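Local coordinates for protein histidinol-phosphatase (Listeria monocytogenes serotype 4b str. H7858, PDB 6NLR) that probably hydrolyses L-histidinol phosphate to L-histidinol and phosphate in histidine biosynthesis, using a trinuclear metal centre in a PHP-type barrel, at residues G5-E10 with Y35-H40; M23-I28 with K80-D85; H123-Q128 with Q147-F152; Q165-D170 with K215-E220. All blocks are in the same frame, centred on the assembly; numbering follows the deposited sequence. Where two conformers were deposited one is given.

Contact 1: residues G5-E10 with Y35-H40; sequences GHTHTE and YSIVEH. With CO (cobalt (II) ion), chain F; MN (manganese (II) ion), chain D.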
# COMPACT_ATOMS: atom_id res chain seq x y z
N GLY A 5 -2.66 -6.16 -8.74
CA GLY A 5 -1.36 -5.48 -8.63
C GLY A 5 -0.84 -5.45 -7.21
O GLY A 5 0.20 -4.80 -7.01
N HIS A 6 -1.48 -6.12 -6.25
CA HIS A 6 -1.11 -5.95 -4.82
C HIS A 6 -1.45 -7.19 -3.98
O HIS A 6 -2.59 -7.30 -3.46
CB HIS A 6 -1.74 -4.65 -4.31
CG HIS A 6 -1.20 -4.16 -3.01
ND1 HIS A 6 -1.34 -2.85 -2.62
CD2 HIS A 6 -0.57 -4.80 -2.00
CE1 HIS A 6 -0.81 -2.69 -1.42
NE2 HIS A 6 -0.33 -3.87 -1.02
N THR A 7 -0.48 -8.09 -3.79
CA THR A 7 -0.64 -9.30 -2.93
C THR A 7 0.60 -9.52 -2.07
O THR A 7 1.71 -9.05 -2.45
CB THR A 7 -0.94 -10.56 -3.76
OG1 THR A 7 0.25 -10.98 -4.42
CG2 THR A 7 -2.05 -10.31 -4.75
N HIS A 8 0.40 -10.26 -1.00
CA HIS A 8 1.41 -10.62 0.03
C HIS A 8 1.52 -12.14 0.12
O HIS A 8 0.77 -12.84 -0.60
CB HIS A 8 1.04 -9.91 1.35
CG HIS A 8 1.12 -8.42 1.22
ND1 HIS A 8 2.33 -7.75 1.33
CD2 HIS A 8 0.19 -7.49 0.92
CE1 HIS A 8 2.11 -6.45 1.16
NE2 HIS A 8 0.82 -6.28 0.87
N THR A 9 2.41 -12.63 0.98
CA THR A 9 2.88 -14.04 1.00
C THR A 9 3.11 -14.49 2.43
O THR A 9 2.90 -13.68 3.37
CB THR A 9 4.19 -14.16 0.21
OG1 THR A 9 5.25 -13.52 0.93
CG2 THR A 9 4.10 -13.55 -1.16
N GLU A 10 3.59 -15.73 2.59
CA GLU A 10 4.03 -16.29 3.89
C GLU A 10 5.24 -15.50 4.42
O GLU A 10 5.54 -15.65 5.60
CB GLU A 10 4.32 -17.80 3.80
CG GLU A 10 5.52 -18.18 2.92
CD GLU A 10 5.27 -18.29 1.41
OE1 GLU A 10 4.21 -17.81 0.90
OE2 GLU A 10 6.15 -18.82 0.72
N TYR A 35 -0.74 -11.03 -12.00
CA TYR A 35 -0.69 -11.15 -10.52
C TYR A 35 0.67 -10.66 -10.04
O TYR A 35 1.69 -11.23 -10.47
CB TYR A 35 -1.00 -12.60 -10.18
CG TYR A 35 -1.13 -12.94 -8.72
CD1 TYR A 35 0.00 -13.17 -7.95
CD2 TYR A 35 -2.36 -13.10 -8.12
CE1 TYR A 35 -0.09 -13.55 -6.63
CE2 TYR A 35 -2.47 -13.46 -6.79
CZ TYR A 35 -1.33 -13.70 -6.04
OH TYR A 35 -1.40 -14.09 -4.73
N SER A 36 0.69 -9.64 -9.18
CA SER A 36 1.93 -9.06 -8.60
C SER A 36 2.06 -9.47 -7.13
O SER A 36 1.15 -9.23 -6.32
CB SER A 36 1.98 -7.56 -8.79
OG SER A 36 2.16 -7.24 -10.16
N ILE A 37 3.19 -10.09 -6.83
CA ILE A 37 3.67 -10.36 -5.46
C ILE A 37 4.53 -9.17 -5.07
O ILE A 37 5.64 -9.03 -5.63
CB ILE A 37 4.44 -11.67 -5.40
CG1 ILE A 37 3.58 -12.84 -5.90
CG2 ILE A 37 4.94 -11.90 -3.98
CD1 ILE A 37 4.38 -14.07 -6.23
N VAL A 38 4.02 -8.34 -4.16
CA VAL A 38 4.70 -7.11 -3.72
C VAL A 38 4.78 -7.15 -2.20
O VAL A 38 4.04 -6.41 -1.50
CB VAL A 38 4.03 -5.85 -4.31
CG1 VAL A 38 4.40 -5.70 -5.78
CG2 VAL A 38 2.52 -5.86 -4.15
N GLU A 39 5.65 -8.00 -1.70
CA GLU A 39 5.81 -8.21 -0.25
C GLU A 39 6.40 -6.94 0.38
O GLU A 39 7.15 -6.19 -0.30
CB GLU A 39 6.69 -9.43 0.01
CG GLU A 39 6.62 -9.87 1.45
CD GLU A 39 5.19 -10.01 1.94
OE1 GLU A 39 4.60 -11.07 1.71
OE2 GLU A 39 4.69 -9.03 2.53
N HIS A 40 6.08 -6.69 1.65
CA HIS A 40 6.67 -5.55 2.40
C HIS A 40 8.20 -5.61 2.38
O HIS A 40 8.76 -6.65 2.80
CB HIS A 40 6.19 -5.56 3.84
CG HIS A 40 4.72 -5.37 3.92
ND1 HIS A 40 4.15 -4.15 3.69
CD2 HIS A 40 3.73 -6.24 4.21
CE1 HIS A 40 2.84 -4.25 3.84
NE2 HIS A 40 2.57 -5.53 4.16
CO CO F . -0.05 -4.26 1.06
MN MN D . 0.74 -6.28 4.99
O HOH W 1 0.78 -13.29 -3.25
O HOH W 2 -0.81 -2.32 1.76

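Contact 2: residues M23-I28 with K80-D85; sequences MVLKAI and KKYASD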
# COMPACT_ATOMS: atom_id res chain seq x y z
N MSE A 23 -2.52 -19.19 -2.84
CA MSE A 23 -3.09 -17.92 -3.26
C MSE A 23 -3.11 -17.83 -4.79
O MSE A 23 -4.11 -17.43 -5.39
CB MSE A 23 -2.34 -16.76 -2.60
CG MSE A 23 -2.36 -16.80 -1.10
SE MSE A 23 -1.23 -15.43 -0.30
CE MSE A 23 -2.14 -13.82 -0.94
N VAL A 24 -2.01 -18.27 -5.43
CA VAL A 24 -1.90 -18.21 -6.88
C VAL A 24 -2.93 -19.17 -7.50
O VAL A 24 -3.58 -18.77 -8.47
CB VAL A 24 -0.46 -18.50 -7.32
CG1 VAL A 24 -0.36 -18.96 -8.78
CG2 VAL A 24 0.42 -17.28 -7.07
N LEU A 25 -3.08 -20.37 -6.95
CA LEU A 25 -4.06 -21.36 -7.46
C LEU A 25 -5.47 -20.76 -7.36
O LEU A 25 -6.28 -20.98 -8.29
CB LEU A 25 -3.94 -22.68 -6.69
CG LEU A 25 -2.75 -23.57 -7.07
CD1 LEU A 25 -2.53 -24.68 -6.03
CD2 LEU A 25 -2.97 -24.19 -8.46
N LYS A 26 -5.77 -20.03 -6.29
CA LYS A 26 -7.10 -19.38 -6.13
C LYS A 26 -7.25 -18.26 -7.17
O LYS A 26 -8.32 -18.16 -7.76
CB LYS A 26 -7.28 -18.82 -4.72
CG LYS A 26 -8.68 -18.28 -4.45
CD LYS A 26 -9.72 -19.34 -4.39
CE LYS A 26 -11.09 -18.79 -4.09
NZ LYS A 26 -12.06 -19.90 -3.92
N ALA A 27 -6.22 -17.44 -7.39
CA ALA A 27 -6.26 -16.38 -8.42
C ALA A 27 -6.56 -17.01 -9.78
O ALA A 27 -7.40 -16.45 -10.52
CB ALA A 27 -5.00 -15.55 -8.42
N ILE A 28 -5.97 -18.17 -10.10
CA ILE A 28 -6.19 -18.84 -11.42
C ILE A 28 -7.66 -19.30 -11.47
O ILE A 28 -8.30 -19.09 -12.49
CB ILE A 28 -5.19 -19.98 -11.63
CG1 ILE A 28 -3.77 -19.44 -11.75
CG2 ILE A 28 -5.59 -20.86 -12.83
CD1 ILE A 28 -2.69 -20.48 -11.64
N LYS A 80 7.61 -19.17 -12.45
CA LYS A 80 7.88 -20.13 -13.55
C LYS A 80 6.86 -21.27 -13.51
O LYS A 80 6.42 -21.70 -14.58
CB LYS A 80 9.30 -20.69 -13.43
CG LYS A 80 10.39 -19.65 -13.67
CD LYS A 80 11.73 -20.26 -13.99
CE LYS A 80 12.79 -19.19 -14.14
NZ LYS A 80 13.46 -18.94 -12.85
N LYS A 81 6.51 -21.74 -12.31
CA LYS A 81 5.64 -22.94 -12.18
C LYS A 81 4.30 -22.66 -12.86
O LYS A 81 3.78 -23.57 -13.47
CB LYS A 81 5.44 -23.35 -10.72
CG LYS A 81 4.58 -24.58 -10.53
CD LYS A 81 4.60 -25.08 -9.12
CE LYS A 81 3.93 -26.44 -8.97
NZ LYS A 81 4.05 -26.92 -7.57
N TYR A 82 3.77 -21.44 -12.74
CA TYR A 82 2.39 -21.10 -13.18
C TYR A 82 2.40 -20.17 -14.39
O TYR A 82 1.34 -19.66 -14.71
CB TYR A 82 1.61 -20.52 -12.00
CG TYR A 82 1.34 -21.56 -10.96
CD1 TYR A 82 0.38 -22.54 -11.18
CD2 TYR A 82 2.10 -21.63 -9.81
CE1 TYR A 82 0.15 -23.54 -10.25
CE2 TYR A 82 1.88 -22.61 -8.87
CZ TYR A 82 0.90 -23.57 -9.09
OH TYR A 82 0.72 -24.54 -8.17
N ALA A 83 3.53 -20.00 -15.06
CA ALA A 83 3.68 -19.08 -16.21
C ALA A 83 2.64 -19.40 -17.30
O ALA A 83 2.12 -18.47 -17.90
CB ALA A 83 5.09 -19.11 -16.75
N SER A 84 2.28 -20.67 -17.52
CA SER A 84 1.31 -21.03 -18.58
C SER A 84 -0.11 -20.59 -18.18
O SER A 84 -0.92 -20.48 -19.08
CB SER A 84 1.40 -22.49 -18.97
OG SER A 84 0.98 -23.31 -17.91
N ASP A 85 -0.39 -20.31 -16.91
CA ASP A 85 -1.75 -19.96 -16.43
C ASP A 85 -1.87 -18.46 -16.08
O ASP A 85 -2.98 -17.95 -16.15
CB ASP A 85 -2.10 -20.75 -15.18
CG ASP A 85 -2.06 -22.25 -15.35
OD1 ASP A 85 -3.02 -22.78 -15.95
OD2 ASP A 85 -1.10 -22.88 -14.85

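Contact 3: residues H123-Q128 with Q147-F152; sequences HFLEGQ and QFYGGF. With MN (manganese (II) ion), chain E.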
# COMPACT_ATOMS: atom_id res chain seq x y z
N HIS A 123 2.91 4.24 5.38
CA HIS A 123 2.32 3.49 6.53
C HIS A 123 2.67 4.15 7.87
O HIS A 123 2.02 3.79 8.87
CB HIS A 123 2.79 2.03 6.57
CG HIS A 123 2.41 1.20 5.39
ND1 HIS A 123 3.36 0.56 4.61
CD2 HIS A 123 1.22 0.90 4.84
CE1 HIS A 123 2.76 -0.10 3.63
NE2 HIS A 123 1.46 0.12 3.74
N PHE A 124 3.65 5.05 7.91
CA PHE A 124 4.17 5.65 9.16
C PHE A 124 4.27 7.17 8.99
O PHE A 124 4.72 7.66 7.94
CB PHE A 124 5.55 5.09 9.50
CG PHE A 124 5.58 3.61 9.82
CD1 PHE A 124 5.29 3.16 11.10
CD2 PHE A 124 5.94 2.69 8.85
CE1 PHE A 124 5.34 1.81 11.39
CE2 PHE A 124 5.97 1.33 9.14
CZ PHE A 124 5.67 0.90 10.41
N LEU A 125 3.85 7.89 10.02
CA LEU A 125 4.02 9.36 10.15
C LEU A 125 4.70 9.65 11.47
O LEU A 125 4.58 8.85 12.41
CB LEU A 125 2.65 10.03 10.19
CG LEU A 125 1.93 10.21 8.88
CD1 LEU A 125 0.56 10.82 9.15
CD2 LEU A 125 2.77 11.08 7.95
N GLU A 126 5.34 10.81 11.55
CA GLU A 126 5.79 11.37 12.85
C GLU A 126 4.56 11.51 13.75
O GLU A 126 3.53 12.05 13.28
CB GLU A 126 6.49 12.72 12.65
CG GLU A 126 6.49 13.54 13.92
CD GLU A 126 7.57 14.58 14.03
OE1 GLU A 126 8.20 14.89 12.98
OE2 GLU A 126 7.78 15.08 15.15
N GLY A 127 4.67 11.05 14.99
CA GLY A 127 3.59 11.16 15.97
C GLY A 127 4.13 11.24 17.36
O GLY A 127 5.31 11.63 17.54
N GLN A 128 3.30 10.89 18.33
CA GLN A 128 3.61 11.04 19.77
C GLN A 128 4.73 10.05 20.09
O GLN A 128 4.50 8.82 19.97
CB GLN A 128 2.34 10.81 20.58
CG GLN A 128 2.48 11.16 22.05
CD GLN A 128 2.76 12.62 22.31
OE1 GLN A 128 3.51 12.96 23.23
NE2 GLN A 128 2.15 13.50 21.54
N GLN A 147 -4.50 12.49 17.84
CA GLN A 147 -4.30 13.39 18.99
C GLN A 147 -3.05 14.26 18.75
O GLN A 147 -3.07 15.42 19.15
CB GLN A 147 -4.23 12.58 20.28
CG GLN A 147 -5.61 12.13 20.75
CD GLN A 147 -5.56 11.32 22.02
OE1 GLN A 147 -6.57 11.07 22.66
NE2 GLN A 147 -4.36 10.97 22.44
N PHE A 148 -2.01 13.71 18.13
CA PHE A 148 -0.75 14.45 17.86
C PHE A 148 -1.03 15.63 16.92
O PHE A 148 -0.52 16.75 17.23
CB PHE A 148 0.33 13.53 17.29
CG PHE A 148 1.67 14.17 17.07
CD1 PHE A 148 2.55 14.33 18.12
CD2 PHE A 148 2.07 14.56 15.80
CE1 PHE A 148 3.81 14.89 17.91
CE2 PHE A 148 3.32 15.13 15.59
CZ PHE A 148 4.19 15.29 16.64
N TYR A 149 -1.79 15.40 15.84
CA TYR A 149 -2.03 16.41 14.77
C TYR A 149 -3.19 17.33 15.14
O TYR A 149 -3.26 18.42 14.56
CB TYR A 149 -2.13 15.76 13.40
CG TYR A 149 -0.79 15.30 12.89
CD1 TYR A 149 0.18 16.21 12.49
CD2 TYR A 149 -0.46 13.96 12.89
CE1 TYR A 149 1.43 15.78 12.07
CE2 TYR A 149 0.77 13.51 12.45
CZ TYR A 149 1.72 14.42 12.05
OH TYR A 149 2.95 13.97 11.65
N GLY A 150 -4.02 16.94 16.11
CA GLY A 150 -5.11 17.78 16.64
C GLY A 150 -6.50 17.35 16.22
O GLY A 150 -7.42 18.06 16.54
N GLY A 151 -6.66 16.23 15.51
CA GLY A 151 -7.99 15.75 15.09
C GLY A 151 -7.93 14.98 13.79
O GLY A 151 -6.86 14.93 13.16
N PHE A 152 -9.05 14.40 13.41
CA PHE A 152 -9.11 13.45 12.28
C PHE A 152 -8.71 14.17 11.00
O PHE A 152 -7.90 13.62 10.23
CB PHE A 152 -10.48 12.79 12.16
CG PHE A 152 -10.48 11.65 11.18
CD1 PHE A 152 -10.10 10.38 11.58
CD2 PHE A 152 -10.82 11.87 9.84
CE1 PHE A 152 -10.09 9.34 10.66
CE2 PHE A 152 -10.82 10.83 8.94
CZ PHE A 152 -10.43 9.57 9.34
MN MN E . 0.13 -1.05 2.64
O HOH W 3 -1.57 -0.73 4.19
O HOH W 2 -0.81 -2.32 1.76

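Contact 4: residues Q165-D170 with K215-E220; sequences QSIEAD and KKRDYE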
# COMPACT_ATOMS: atom_id res chain seq x y z
N GLN A 165 4.91 13.96 -0.63
CA GLN A 165 6.37 13.75 -0.50
C GLN A 165 6.79 12.45 -1.18
O GLN A 165 7.84 12.45 -1.88
CB GLN A 165 6.79 13.76 0.97
CG GLN A 165 6.82 15.14 1.58
CD GLN A 165 7.23 15.04 3.03
OE1 GLN A 165 6.67 14.26 3.80
NE2 GLN A 165 8.24 15.78 3.40
N SER A 166 6.04 11.36 -0.99
CA SER A 166 6.35 10.05 -1.64
C SER A 166 6.35 10.20 -3.17
O SER A 166 7.23 9.64 -3.85
CB SER A 166 5.42 8.95 -1.17
OG SER A 166 4.16 8.99 -1.83
N ILE A 167 5.43 10.98 -3.72
CA ILE A 167 5.33 11.19 -5.20
C ILE A 167 6.52 12.01 -5.69
O ILE A 167 7.09 11.66 -6.75
CB ILE A 167 3.98 11.82 -5.57
CG1 ILE A 167 2.83 10.85 -5.23
CG2 ILE A 167 3.96 12.24 -7.02
CD1 ILE A 167 1.49 11.54 -5.08
N GLU A 168 6.90 13.04 -4.94
CA GLU A 168 7.99 13.98 -5.31
C GLU A 168 9.34 13.29 -5.16
O GLU A 168 10.26 13.72 -5.81
CB GLU A 168 7.97 15.23 -4.42
CG GLU A 168 6.77 16.13 -4.63
CD GLU A 168 6.52 17.17 -3.53
OE1 GLU A 168 6.99 16.99 -2.35
OE2 GLU A 168 5.84 18.17 -3.84
N ALA A 169 9.47 12.28 -4.31
CA ALA A 169 10.77 11.73 -3.87
C ALA A 169 11.59 11.20 -5.07
O ALA A 169 11.04 10.52 -5.94
CB ALA A 169 10.56 10.65 -2.85
N ASP A 170 12.89 11.50 -5.07
CA ASP A 170 13.90 10.88 -5.96
C ASP A 170 14.40 9.61 -5.25
O ASP A 170 15.26 9.73 -4.37
CB ASP A 170 15.04 11.88 -6.25
CG ASP A 170 16.34 11.24 -6.71
OD1 ASP A 170 16.29 10.11 -7.26
OD2 ASP A 170 17.43 11.87 -6.50
N LYS A 215 -0.20 12.61 -12.32
CA LYS A 215 -0.33 12.68 -13.79
C LYS A 215 0.98 13.22 -14.41
O LYS A 215 1.47 12.64 -15.39
CB LYS A 215 -1.51 13.56 -14.20
CG LYS A 215 -1.73 13.65 -15.71
CD LYS A 215 -1.81 12.27 -16.37
CE LYS A 215 -2.11 12.32 -17.85
NZ LYS A 215 -2.31 10.94 -18.35
N LYS A 216 1.51 14.31 -13.88
CA LYS A 216 2.75 14.95 -14.39
C LYS A 216 3.91 13.93 -14.34
O LYS A 216 4.71 13.91 -15.28
CB LYS A 216 3.04 16.19 -13.56
CG LYS A 216 4.25 17.01 -14.00
CD LYS A 216 4.95 17.69 -12.83
CE LYS A 216 6.18 18.45 -13.26
NZ LYS A 216 5.83 19.54 -14.19
N ARG A 217 3.97 13.10 -13.31
CA ARG A 217 5.06 12.10 -13.12
C ARG A 217 4.79 10.83 -13.95
O ARG A 217 5.69 9.97 -14.03
CB ARG A 217 5.15 11.75 -11.64
CG ARG A 217 5.83 12.78 -10.77
CD ARG A 217 7.27 12.38 -10.92
NE ARG A 217 7.94 12.45 -9.67
CZ ARG A 217 9.20 12.12 -9.48
NH1 ARG A 217 9.93 11.69 -10.50
NH2 ARG A 217 9.70 12.24 -8.27
N ASP A 218 3.59 10.71 -14.55
CA ASP A 218 3.16 9.53 -15.33
C ASP A 218 3.12 8.31 -14.41
O ASP A 218 3.50 7.21 -14.84
CB ASP A 218 4.09 9.29 -16.52
CG ASP A 218 3.45 8.49 -17.64
OD1 ASP A 218 2.26 8.72 -17.91
OD2 ASP A 218 4.16 7.67 -18.25
N TYR A 219 2.67 8.51 -13.18
CA TYR A 219 2.51 7.44 -12.16
C TYR A 219 1.12 6.84 -12.31
O TYR A 219 0.28 7.35 -13.10
CB TYR A 219 2.77 7.98 -10.76
CG TYR A 219 4.21 8.26 -10.39
CD1 TYR A 219 5.28 7.96 -11.21
CD2 TYR A 219 4.49 8.80 -9.14
CE1 TYR A 219 6.59 8.21 -10.82
CE2 TYR A 219 5.79 9.07 -8.74
CZ TYR A 219 6.84 8.79 -9.59
OH TYR A 219 8.12 9.02 -9.17
N GLU A 220 0.85 5.78 -11.56
CA GLU A 220 -0.51 5.19 -11.54
C GLU A 220 -0.88 4.95 -10.08
O GLU A 220 -0.02 5.16 -9.20
CB GLU A 220 -0.55 3.93 -12.42
CG GLU A 220 0.44 2.88 -12.00
CD GLU A 220 0.49 1.62 -12.87
OE1 GLU A 220 -0.13 1.64 -13.98
OE2 GLU A 220 1.17 0.64 -12.44

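Contact 1: residues G5-E10 with Y35-H40
Two side chains of 5-10, His-8 and Thr-9, converge on the carboxylate of Glu-39. The ND1 of His-8 gives its hydrogen to OE2 of Glu-39 (2.9 Å, N-H...O 159°); the oxygen lies in the imidazole plane, while the histidine meets the carboxylate from above its plane. The backbone N of His-40 reaches the same OE2 from that same face, and OG1 of Thr-9 takes the anti lone pair of OE1 at 2.7 Å. The bend at chi2 (50°) brings CD of Glu-39 round toward His-8 and Thr-9. Held through ND1, the His-8 ring is fixed in rotation with NE2 directed at the metal.

Backbone pairing between the strands is sparse: Val-38 N to Thr-7 O (3.0 Å) is its sound bond. OG1 of Thr-7 adds a bond to the carbonyl O of Ser-36 (2.7 Å), and a water links OG1 of Thr-7, His-8 O and Tyr-35 OH.

Among the rings, His-8 and His-40 form an offset stack, centroids 4.3 Å apart, with CE1 of His-8 over the His-40 face. CG2 of Thr-7 makes a CH-pi contact over the Tyr-35 ring, and the methyls Thr-9 CG2 and Ile-37 CG2 press tightly together at 3.4 Å.

His-6 and His-8 bind cobalt through NE2, with Glu-93 and Asp-258; NE2 of His-40 binds a manganese shared with His-14 and His-260. Adjacent parallel strands of a beta-alpha-beta unit delivering histidines from their C-terminal ends are the hallmark of the trinuclear PHP active site.

Contact 2: residues M23-I28 with K80-D85
Tyr-82 meets Val-24, Leu-25 and Ile-28, three residues of helix 20-29, and the tight part of the contact is built round its ring. CG1 of Val-24 sits over one ring face in a CH-pi contact, 4.1 Å from the centroid and 27° off the normal; with chi1 at 159°, this methyl stands anti to the backbone N. CD1 of Ile-28 comes up to CD1 of Tyr-82 at 3.7 Å, its side chain crossing the tyrosine at about a right angle. Nearer the phenol end, CD2 of Leu-25 touches CE1 of Tyr-82, also at 3.7 Å.

The smaller, solvent-facing part rests on a single residue pair. CD1 of Ile-28 again makes the touch, this time with CB of Asp-85 (3.6 Å), so the acid contributes its methylene here. Leu-25 and Asp-85 are both exposed, and no hydrogen bond joins the two segments. The phenol oxygen of Tyr-82 finds its partner one helical turn before Leu-25, in the carboxylate of Glu-21, which also pairs with Lys-81.

Tyr-82 is the first residue beyond helix 68-81, and Asp-85 N bonds back to Tyr-82 O within the turn that leads toward strand 87-95. Val-24 also turns a flank to Tyr-35 of the sheet beneath. The arrangement belongs to the outer helical layer of an alpha/beta barrel, where the end of one helix rests on a neighbouring helix through a largely apolar seam.

Contact 3: residues H123-Q128 with Q147-F152
Gly-127 lies flat on an aromatic ring: its CA stands 3.7 Å from the centroid of Phe-148, only 13° off the ring normal, a CH-pi contact made by backbone alone. The glycine carbonyl carbon follows over the same ring, displaced toward the rim. CG of Phe-148 is anti to its backbone N (chi1 -176°), which starts the side chain off toward the strand. Round the ring, NE2 of Gln-128 meets CD1 of Phe-148 in the ring plane at 3.5 Å, with the amide turned 65° from the ring. Glu-126 has two positions, and the touch of its side chain on Phe-148 is doubtful.

The pairing joins the far end of strand 117-127, which turns back into the edge strand 130-133 as a hairpin, to the last turn of helix 138-149 in the PHP domain. At the other end of the same segment, His-123 binds manganese through NE2 (2.1 Å) with Glu-93 and His-181, while Asp-95 holds its ND1.

CD2 of Phe-148 lies over the centre of the Tyr-149 ring. OH of Tyr-149 is 2.6 Å from the carbonyl O of Glu-126, a weak hydrogen bond, and CE2 of Tyr-149 comes near CD1 of Leu-125 at 4.3 Å. The helix ends with Tyr-149; Gly-150 follows with positive phi, and Gly-151 takes the N-cap of helix 152-168.

Contact 4: residues Q165-D170 with K215-E220
The bends at chi2 (-86°) and chi3 (-138°) of Arg-217 set CD and then NE on a course toward the C-terminal end of helix 152-168, where NE and NH2 meet the carbonyl O of Ile-167. NE and NH2 of Arg-217 both donate to that oxygen, each at 3.1 Å and each weakly, with N-H...O angles of 128°; one acceptor is thus straddled by two donors of the same flat group. NH2 also comes within 2.9 Å of Glu-168 O, near the guanidinium plane. The positive group therefore sits among carbonyls of the last helical turn, a placement that the partial negative charge of the helix C-terminus would probably favour.

Tyr-219 packs beside the arginine. Its OH lies over the centre of the guanidinium, 3.3 Å above the plane, and CB of Arg-217 in turn covers the tyrosine ring. CE2 of Tyr-219 approaches CG2 of Ile-167 at 4.0 Å, the two side chains running alongside in opposite senses, and also nears Ile-167 O at 3.5 Å. The phenol oxygen bonds to Lys-175, which also serves the carbonyls of Ser-166 and Ala-169.

Between Arg-217 and Tyr-219, Asp-218 closes helix 201-217 with a Schellman motif, and the chain turns into strand 220-224. Two helix ends thus meet here: Ile-167 packs further on Ile-210, Leu-213 and Val-214 of helix 201-217, and both Ile-167 and Tyr-219 rest on Met-179 of strand 178-179, the neighbour of strand 220-224.

Contacts 1 and 2 interlock along the chain, their segments alternating, and share helix 20-29: Tyr-35 of contact 1 packs on Met-23, Val-24 and Ala-27 of contact 2, with centres about 13 Å apart. Contacts 3 and 4 follow in series, their centres about 23 Å apart. Consecutive helices 138-149 and 152-168 bridge them. Contacts 1 and 3 lie on opposite sides of the chain's centre, centres about 28 Å apart, yet share the five-stranded sheet and meet at the metals, where His-40 touches His-123 and Glu-93 binds both cobalt and a manganese. Each thus carries metal ligands at one end; contact 2 lies at the surface, and contact 4 is a buried meeting of two helix ends beside the three-stranded sheet.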